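Local coordinates for protein MAR1 Ribonuclease (Caenorhabditis elegans, PDB 2B34) that belongs to the isochorismatase family and is probably a hydrolase, perhaps acting as a ribonuclease, at residues S15-C20 with I52-T57; I37-R42 with S187-G192; R41-A46 with E162-G167. All blocks are in the same frame, centred on the assembly; numbering follows the deposited sequence.

Interaction 1: residues S15-C20 with I52-T57; sequences SALFVC and IPTIVT
The carbonyl oxygen of Leu-17 is held from two directions along the neighbouring strand: Ile-55 N donates to Leu-17 O over 2.8 Å in a nearly straight bond, and the CA-H of Thr-54 comes in beside it, with Thr-54 CA 3.3 Å from Leu-17 O. The ladder extends both ways from there. Leu-17 N gives its proton to Pro-53 O, Val-19 N to Ile-55 O at 2.8 Å with an angle of 176° at the hydrogen, and Thr-57 N closes the run on Val-19 O at a longer 3.1 Å. Ahead of the regular pairing, Ile-52 lays its CG2 methyl against Ser-15 O. This is the parallel pairing of a beta-alpha-beta unit: strand 15-20 is followed, after a loop, by helix 33-49, and the chain returns as strand 54-59 next to its starting strand in the parallel six-stranded sheet of the isochorismatase alpha/beta fold. Leu-17, Val-19, Thr-54 and Val-56 share the face covered by that helix, where Leu-17 and Val-19 meet Ile-44, while Leu-17 and Thr-54 both touch Ala-47. The Thr-54 methyl CG2 serves two residues, touching Leu-17 CD2 and Val-19 CG2 alike. On the other face, Phe-18 and Ile-55 stand side by side. Ile-55 CB sits over one face of the Phe-18 ring, displaced toward the rim, 4.1 Å from the ring centre in a CH-pi contact, and Ile-55 CG1 is 3.6 Å from Phe-18 CE1. With OG1 between the backbone N and the carbonyl carbon (chi1 60°), Thr-57 places that oxygen 3.5 Å from Cys-20 CB. Thr-57 OG1 is hydrogen-bonded to Asp-21 OD1; the sulfur of Cys-20 is in a disulfide with Cys-114.

Interaction 2: residues I37-R42 with S187-G192; sequences ITTSRR and SAPDTG
Thr-39 and Arg-42 of helix 33-49 receive the C-terminal tail, which passes the helix in an extended, polyproline II-like conformation from Ser-187 to Asp-190. Arg-42 does most of the touching. Its chain is extended from CG to NE (chi2 172°, chi3 179°), and one face of its guanidinium lies against the tail, with Ala-188 CA and Pro-189 CD over it. Arg-42 NH1 comes nearest, 3.2 Å from Ala-188 N, but both are donors and cannot bond; Ala-188 CA follows at 3.4 Å from NH1. NH1 instead gives a hydrogen bond to Thr-186 O, just before the segment. A leucine in place of Arg-42 would probably leave Thr-186 O without this mate and take away the flat surface on which Ala-188 and Pro-189 rest. One turn back, Thr-39 and Pro-189 pass each other in opposite directions, with Thr-39 OG1 3.5 Å from Pro-189 CD and 3.8 Å from Ala-188 CB. A water joins the same two residues, 2.6 Å from Thr-39 OG1 and donating to Pro-189 O at 2.7 Å. Thr-39 OG1 is also hydrogen-bonded to Glu-35 O. Farther along, Asp-190 OD2 accepts from Gly-192 N at 2.9 Å in an Asx turn, the donor lying above the carboxylate plane, and Gly-192 O goes on to bond Ser-197 OG of the third subunit. Thr-38 CG2 adds a looser carbon contact with Pro-189 CG, so the tail is held by van der Waals packing and a water-mediated link rather than by a direct polar bond between the two segments.

Interaction 3: residues R41-A46 with E162-G167; sequences RRLIDA and EATILG
Thr-164 is the first residue of 162-167 to reach helix 33-49. Its methyl CG2, anti to the backbone N, meets Leu-43 CD2 at 4.0 Å, the two side chains crossing at about a right angle. The hydroxyl OG1 turns back to Thr-160 O, just ahead of the helix, in a hydrogen bond. Next comes Ile-165, which carries most of the contact through a single methyl. CG1 lies anti to the carbonyl carbon (chi1 -50°), and a second bend (chi2 -56°) brings CD1 against both Leu-43 and Ala-46. Ile-165 CD1 is 4.0 Å from Leu-43 CD2 and only 3.4 Å from Ala-46 CB, the latter tighter than a usual carbon-carbon contact. Ala-46 and Ile-165 are also the nearest pair of CA atoms across the two segments, 6.7 Å apart. The helix segments run almost parallel, 9° apart, at an axis distance of 10.5 Å, and side-chain tips bridge the gap. Leu-183 of helix 177-183 covers Ala-46, and Val-180 of that helix touches Ile-165. On the sheet side, Leu-43 rests on Ile-105 and Val-107 of strand 103-109, and Thr-164 on Ile-105, so helices 33-49 and 161-169 lie next to each other on the same face of the central sheet.

Overall arrangement
Helix 33-49 ties the three contacts together. It is the crossover between the two strands of interaction 1, and Leu-17 CD2 packs 3.6 Å from Leu-43 O, so interactions 1 and 3 touch although their centres are about 12 Å apart. Interactions 2 and 3 lie about 10 Å apart, centre to centre, and share Arg-42, which turns its guanidinium to the tail. Interactions 1 and 2 are about 17 Å apart between centres and do not touch. At the subunit interface, 187-192 and 162-167 both reach the second subunit, where Glu-162 forms a salt bridge with Arg-139 of that subunit.

Interaction 1: residues S15-C20 with I52-T57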
loop_
_atom_site.group_PDB
_atom_site.type_symbol
_atom_site.label_atom_id
_atom_site.label_comp_id
_atom_site.label_asym_id
_atom_site.label_seq_id
_atom_site.Cartn_x
_atom_site.Cartn_y
_atom_site.Cartn_z
ATOM N N SER A 15 -8.652 -19.839 17.097
ATOM C CA SER A 15 -7.404 -19.696 16.346
ATOM C C SER A 15 -6.510 -20.936 16.346
ATOM O O SER A 15 -6.560 -21.760 17.258
ATOM C CB SER A 15 -6.603 -18.501 16.881
ATOM O OG SER A 15 -7.317 -17.285 16.717
ATOM N N ALA A 16 -5.688 -21.050 15.306
ATOM C CA ALA A 16 -4.634 -22.060 15.245
ATOM C C ALA A 16 -3.332 -21.419 14.784
ATOM O O ALA A 16 -3.341 -20.478 13.980
ATOM C CB ALA A 16 -5.025 -23.209 14.313
ATOM N N LEU A 17 -2.217 -21.924 15.305
ATOM C CA LEU A 17 -0.904 -21.486 14.853
ATOM C C LEU A 17 -0.339 -22.470 13.839
ATOM O O LEU A 17 -0.176 -23.655 14.125
ATOM C CB LEU A 17 0.058 -21.306 16.030
ATOM C CG LEU A 17 1.522 -20.967 15.699
ATOM C CD1 LEU A 17 1.688 -19.582 15.039
ATOM C CD2 LEU A 17 2.371 -21.068 16.953
ATOM N N PHE A 18 -0.048 -21.961 12.649
ATOM C CA PHE A 18 0.580 -22.753 11.604
ATOM C C PHE A 18 2.054 -22.357 11.482
ATOM O O PHE A 18 2.378 -21.193 11.235
ATOM C CB PHE A 18 -0.165 -22.569 10.275
ATOM C CG PHE A 18 -1.325 -23.525 10.073
ATOM C CD1 PHE A 18 -2.161 -23.886 11.130
ATOM C CD2 PHE A 18 -1.598 -24.040 8.805
ATOM C CE1 PHE A 18 -3.233 -24.762 10.932
ATOM C CE2 PHE A 18 -2.665 -24.918 8.596
ATOM C CZ PHE A 18 -3.481 -25.280 9.663
ATOM N N VAL A 19 2.938 -23.333 11.678
ATOM C CA VAL A 19 4.383 -23.136 11.539
ATOM C C VAL A 19 4.832 -23.847 10.267
ATOM O O VAL A 19 4.886 -25.083 10.230
ATOM C CB VAL A 19 5.160 -23.723 12.756
ATOM C CG1 VAL A 19 6.664 -23.486 12.618
ATOM C CG2 VAL A 19 4.631 -23.161 14.079
ATOM N N CYS A 20 5.150 -23.093 9.218
ATOM C CA CYS A 20 5.491 -23.766 7.963
ATOM C C CYS A 20 6.961 -23.781 7.578
ATOM O O CYS A 20 7.605 -22.733 7.398
ATOM C CB CYS A 20 4.534 -23.416 6.796
ATOM S SG CYS A 20 5.115 -22.494 5.371
ATOM N N ILE A 52 -3.600 -22.787 22.343
ATOM C CA ILE A 52 -3.982 -22.631 20.943
ATOM C C ILE A 52 -3.387 -23.783 20.133
ATOM O O ILE A 52 -2.178 -24.021 20.199
ATOM C CB ILE A 52 -3.513 -21.264 20.383
ATOM C CG1 ILE A 52 -4.310 -20.128 21.030
ATOM C CG2 ILE A 52 -3.615 -21.211 18.851
ATOM C CD1 ILE A 52 -3.681 -18.757 20.863
ATOM N N PRO A 53 -4.235 -24.503 19.370
ATOM C CA PRO A 53 -3.783 -25.616 18.540
ATOM C C PRO A 53 -2.663 -25.180 17.602
ATOM O O PRO A 53 -2.779 -24.149 16.931
ATOM C CB PRO A 53 -5.034 -25.986 17.739
ATOM C CG PRO A 53 -6.159 -25.525 18.573
ATOM C CD PRO A 53 -5.688 -24.289 19.250
ATOM N N THR A 54 -1.577 -25.947 17.591
ATOM C CA THR A 54 -0.426 -25.668 16.737
ATOM C C THR A 54 -0.250 -26.797 15.728
ATOM O O THR A 54 -0.389 -27.973 16.072
ATOM C CB THR A 54 0.868 -25.489 17.570
ATOM O OG1 THR A 54 0.669 -24.457 18.546
ATOM C CG2 THR A 54 2.050 -25.106 16.681
ATOM N N ILE A 55 0.043 -26.418 14.485
ATOM C CA ILE A 55 0.324 -27.351 13.397
ATOM C C ILE A 55 1.672 -26.985 12.775
ATOM O O ILE A 55 1.933 -25.821 12.480
ATOM C CB ILE A 55 -0.786 -27.306 12.295
ATOM C CG1 ILE A 55 -2.179 -27.617 12.874
ATOM C CG2 ILE A 55 -0.432 -28.223 11.109
ATOM C CD1 ILE A 55 -2.464 -29.107 13.140
ATOM N N VAL A 56 2.524 -27.987 12.577
ATOM C CA VAL A 56 3.834 -27.790 11.964
ATOM C C VAL A 56 3.936 -28.639 10.697
ATOM O O VAL A 56 3.584 -29.820 10.707
ATOM C CB VAL A 56 4.991 -28.166 12.936
ATOM C CG1 VAL A 56 6.357 -27.832 12.330
ATOM C CG2 VAL A 56 4.830 -27.465 14.281
ATOM N N THR A 57 4.402 -28.031 9.608
ATOM C CA THR A 57 4.736 -28.788 8.401
ATOM C C THR A 57 6.231 -28.741 8.118
ATOM O O THR A 57 6.909 -27.763 8.452
ATOM C CB THR A 57 3.980 -28.299 7.136
ATOM O OG1 THR A 57 4.293 -26.921 6.875
ATOM C CG2 THR A 57 2.467 -28.486 7.288
#

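Interaction 2: residues I37-R42 with S187-G192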
loop_
_atom_site.group_PDB
_atom_site.type_symbol
_atom_site.label_atom_id
_atom_site.label_comp_id
_atom_site.label_asym_id
_atom_site.label_seq_id
_atom_site.Cartn_x
_atom_site.Cartn_y
_atom_site.Cartn_z
ATOM N N ILE A 37 13.361 -17.132 13.567
ATOM C CA ILE A 37 13.325 -18.257 14.506
ATOM C C ILE A 37 12.993 -17.770 15.916
ATOM O O ILE A 37 12.085 -18.299 16.558
ATOM C CB ILE A 37 14.664 -19.056 14.515
ATOM C CG1 ILE A 37 14.902 -19.766 13.170
ATOM C CG2 ILE A 37 14.734 -20.027 15.723
ATOM C CD1 ILE A 37 13.737 -20.628 12.648
ATOM N N THR A 38 13.724 -16.757 16.384
ATOM C CA THR A 38 13.454 -16.150 17.688
ATOM C C THR A 38 11.993 -15.713 17.809
ATOM O O THR A 38 11.333 -15.992 18.811
ATOM C CB THR A 38 14.394 -14.946 17.969
ATOM O OG1 THR A 38 15.748 -15.405 18.002
ATOM C CG2 THR A 38 14.072 -14.295 19.305
ATOM N N THR A 39 11.496 -15.038 16.778
ATOM C CA THR A 39 10.136 -14.505 16.791
ATOM C C THR A 39 9.085 -15.610 16.621
ATOM O O THR A 39 8.050 -15.579 17.285
ATOM C CB THR A 39 9.970 -13.386 15.744
ATOM O OG1 THR A 39 10.971 -12.391 15.971
ATOM C CG2 THR A 39 8.609 -12.730 15.856
ATOM N N SER A 40 9.357 -16.583 15.751
ATOM C CA SER A 40 8.481 -17.757 15.626
ATOM C C SER A 40 8.391 -18.526 16.947
ATOM O O SER A 40 7.327 -19.033 17.293
ATOM C CB SER A 40 8.927 -18.687 14.490
ATOM O OG SER A 40 8.841 -18.037 13.227
ATOM N N ARG A 41 9.500 -18.600 17.687
ATOM C CA ARG A 41 9.499 -19.237 19.017
ATOM C C ARG A 41 8.580 -18.510 20.007
ATOM O O ARG A 41 7.948 -19.146 20.853
ATOM C CB ARG A 41 10.930 -19.376 19.564
ATOM C CG ARG A 41 11.064 -20.004 20.973
ATOM C CD ARG A 41 10.475 -21.425 21.090
ATOM N NE ARG A 41 10.368 -21.826 22.495
ATOM C CZ ARG A 41 11.322 -22.453 23.182
ATOM N NH1 ARG A 41 12.467 -22.782 22.598
ATOM N NH2 ARG A 41 11.133 -22.754 24.461
ATOM N N ARG A 42 8.491 -17.183 19.888
ATOM C CA ARG A 42 7.575 -16.384 20.719
ATOM C C ARG A 42 6.113 -16.769 20.512
ATOM O O ARG A 42 5.351 -16.875 21.481
ATOM C CB ARG A 42 7.760 -14.884 20.466
ATOM C CG ARG A 42 9.057 -14.330 20.999
ATOM C CD ARG A 42 9.284 -12.897 20.550
ATOM N NE ARG A 42 10.530 -12.358 21.095
ATOM C CZ ARG A 42 10.726 -11.080 21.403
ATOM N NH1 ARG A 42 9.756 -10.189 21.240
ATOM N NH2 ARG A 42 11.893 -10.695 21.891
ATOM N N SER A 187 11.390 -5.959 22.429
ATOM C CA SER A 187 10.810 -5.933 21.088
ATOM C C SER A 187 11.393 -7.052 20.232
ATOM O O SER A 187 12.587 -7.349 20.316
ATOM C CB SER A 187 11.062 -4.581 20.411
ATOM O OG SER A 187 10.429 -3.530 21.118
ATOM N N ALA A 188 10.542 -7.666 19.413
ATOM C CA ALA A 188 10.981 -8.683 18.461
ATOM C C ALA A 188 12.125 -8.128 17.619
ATOM O O ALA A 188 12.126 -6.943 17.296
ATOM C CB ALA A 188 9.823 -9.112 17.578
ATOM N N PRO A 189 13.120 -8.973 17.288
ATOM C CA PRO A 189 14.239 -8.508 16.475
ATOM C C PRO A 189 13.782 -7.906 15.145
ATOM O O PRO A 189 12.885 -8.448 14.489
ATOM C CB PRO A 189 15.049 -9.786 16.232
ATOM C CG PRO A 189 14.700 -10.674 17.375
ATOM C CD PRO A 189 13.266 -10.394 17.659
ATOM N N ASP A 190 14.403 -6.788 14.773
ATOM C CA ASP A 190 14.117 -6.085 13.528
ATOM C C ASP A 190 14.467 -6.925 12.310
ATOM O O ASP A 190 15.509 -7.578 12.274
ATOM C CB ASP A 190 14.904 -4.771 13.473
ATOM C CG ASP A 190 14.725 -4.036 12.152
ATOM O OD1 ASP A 190 13.729 -3.300 12.015
ATOM O OD2 ASP A 190 15.576 -4.199 11.251
ATOM N N THR A 191 13.594 -6.892 11.307
ATOM C CA THR A 191 13.854 -7.562 10.035
ATOM C C THR A 191 13.748 -6.624 8.825
ATOM O O THR A 191 13.362 -7.039 7.727
ATOM C CB THR A 191 12.964 -8.816 9.851
ATOM O OG1 THR A 191 11.586 -8.431 9.825
ATOM C CG2 THR A 191 13.193 -9.807 10.985
ATOM N N GLY A 192 14.106 -5.357 9.043
ATOM C CA GLY A 192 14.207 -4.353 7.979
ATOM C C GLY A 192 12.937 -4.000 7.222
ATOM O O GLY A 192 12.998 -3.549 6.071
HETATM O O HOH W 1 11.929 -10.909 14.105
#

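Interaction 3: residues R41-A46 with E162-G167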
loop_
_atom_site.group_PDB
_atom_site.type_symbol
_atom_site.label_atom_id
_atom_site.label_comp_id
_atom_site.label_asym_id
_atom_site.label_seq_id
_atom_site.Cartn_x
_atom_site.Cartn_y
_atom_site.Cartn_z
ATOM N N ARG A 41 9.500 -18.600 17.687
ATOM C CA ARG A 41 9.499 -19.237 19.017
ATOM C C ARG A 41 8.580 -18.510 20.007
ATOM O O ARG A 41 7.948 -19.146 20.853
ATOM C CB ARG A 41 10.930 -19.376 19.564
ATOM C CG ARG A 41 11.064 -20.004 20.973
ATOM C CD ARG A 41 10.475 -21.425 21.090
ATOM N NE ARG A 41 10.368 -21.826 22.495
ATOM C CZ ARG A 41 11.322 -22.453 23.182
ATOM N NH1 ARG A 41 12.467 -22.782 22.598
ATOM N NH2 ARG A 41 11.133 -22.754 24.461
ATOM N N ARG A 42 8.491 -17.183 19.888
ATOM C CA ARG A 42 7.575 -16.384 20.719
ATOM C C ARG A 42 6.113 -16.769 20.512
ATOM O O ARG A 42 5.351 -16.875 21.481
ATOM C CB ARG A 42 7.760 -14.884 20.466
ATOM C CG ARG A 42 9.057 -14.330 20.999
ATOM C CD ARG A 42 9.284 -12.897 20.550
ATOM N NE ARG A 42 10.530 -12.358 21.095
ATOM C CZ ARG A 42 10.726 -11.080 21.403
ATOM N NH1 ARG A 42 9.756 -10.189 21.240
ATOM N NH2 ARG A 42 11.893 -10.695 21.891
ATOM N N LEU A 43 5.728 -16.971 19.250
ATOM C CA LEU A 43 4.363 -17.364 18.914
ATOM C C LEU A 43 4.051 -18.793 19.338
ATOM O O LEU A 43 2.956 -19.070 19.829
ATOM C CB LEU A 43 4.093 -17.169 17.422
ATOM C CG LEU A 43 3.676 -15.723 17.154
ATOM C CD1 LEU A 43 4.438 -15.145 15.999
ATOM C CD2 LEU A 43 2.162 -15.591 16.985
ATOM N N ILE A 44 5.019 -19.688 19.138
ATOM C CA ILE A 44 4.916 -21.073 19.601
ATOM C C ILE A 44 4.716 -21.140 21.123
ATOM O O ILE A 44 3.854 -21.876 21.597
ATOM C CB ILE A 44 6.133 -21.910 19.144
ATOM C CG1 ILE A 44 5.977 -22.301 17.670
ATOM C CG2 ILE A 44 6.297 -23.160 20.001
ATOM C CD1 ILE A 44 7.271 -22.718 16.993
ATOM N N ASP A 45 5.506 -20.362 21.867
ATOM C CA ASP A 45 5.371 -20.256 23.322
ATOM C C ASP A 45 4.009 -19.688 23.712
ATOM O O ASP A 45 3.362 -20.192 24.634
ATOM C CB ASP A 45 6.464 -19.360 23.915
ATOM C CG ASP A 45 7.843 -20.000 23.897
ATOM O OD1 ASP A 45 7.961 -21.242 23.796
ATOM O OD2 ASP A 45 8.827 -19.236 23.998
ATOM N N ALA A 46 3.586 -18.635 23.011
ATOM C CA ALA A 46 2.286 -18.014 23.250
ATOM C C ALA A 46 1.145 -18.989 23.005
ATOM O O ALA A 46 0.191 -19.025 23.781
ATOM C CB ALA A 46 2.116 -16.772 22.397
ATOM N N GLU A 162 4.096 -9.099 18.407
ATOM C CA GLU A 162 3.599 -8.444 19.617
ATOM C C GLU A 162 2.132 -8.030 19.489
ATOM O O GLU A 162 1.360 -8.169 20.445
ATOM C CB GLU A 162 4.473 -7.253 20.022
ATOM C CG GLU A 162 4.258 -6.839 21.471
ATOM C CD GLU A 162 4.969 -5.556 21.839
ATOM O OE1 GLU A 162 6.213 -5.565 21.944
ATOM O OE2 GLU A 162 4.275 -4.538 22.048
ATOM N N ALA A 163 1.755 -7.520 18.313
ATOM C CA ALA A 163 0.352 -7.214 18.027
ATOM C C ALA A 163 -0.526 -8.455 18.213
ATOM O O ALA A 163 -1.608 -8.374 18.796
ATOM C CB ALA A 163 0.196 -6.657 16.621
ATOM N N THR A 164 -0.044 -9.597 17.725
ATOM C CA THR A 164 -0.789 -10.857 17.801
ATOM C C THR A 164 -0.914 -11.390 19.235
ATOM O O THR A 164 -2.018 -11.737 19.664
ATOM C CB THR A 164 -0.191 -11.930 16.856
ATOM O OG1 THR A 164 -0.129 -11.406 15.526
ATOM C CG2 THR A 164 -1.039 -13.197 16.838
ATOM N N ILE A 165 0.202 -11.438 19.966
ATOM C CA ILE A 165 0.227 -11.988 21.332
ATOM C C ILE A 165 -0.726 -11.216 22.245
ATOM O O ILE A 165 -1.542 -11.811 22.954
ATOM C CB ILE A 165 1.653 -11.950 21.974
ATOM C CG1 ILE A 165 2.734 -12.540 21.055
ATOM C CG2 ILE A 165 1.658 -12.634 23.343
ATOM C CD1 ILE A 165 2.503 -13.945 20.586
ATOM N N LEU A 166 -0.611 -9.891 22.205
ATOM C CA LEU A 166 -1.421 -8.999 23.025
ATOM C C LEU A 166 -2.860 -8.909 22.532
ATOM O O LEU A 166 -3.772 -8.672 23.324
ATOM C CB LEU A 166 -0.784 -7.608 23.089
ATOM C CG LEU A 166 0.484 -7.498 23.942
ATOM C CD1 LEU A 166 1.127 -6.145 23.773
ATOM C CD2 LEU A 166 0.178 -7.765 25.420
ATOM N N GLY A 167 -3.053 -9.086 21.226
ATOM C CA GLY A 167 -4.387 -9.144 20.634
ATOM C C GLY A 167 -5.165 -10.366 21.095
ATOM O O GLY A 167 -6.379 -10.301 21.282
#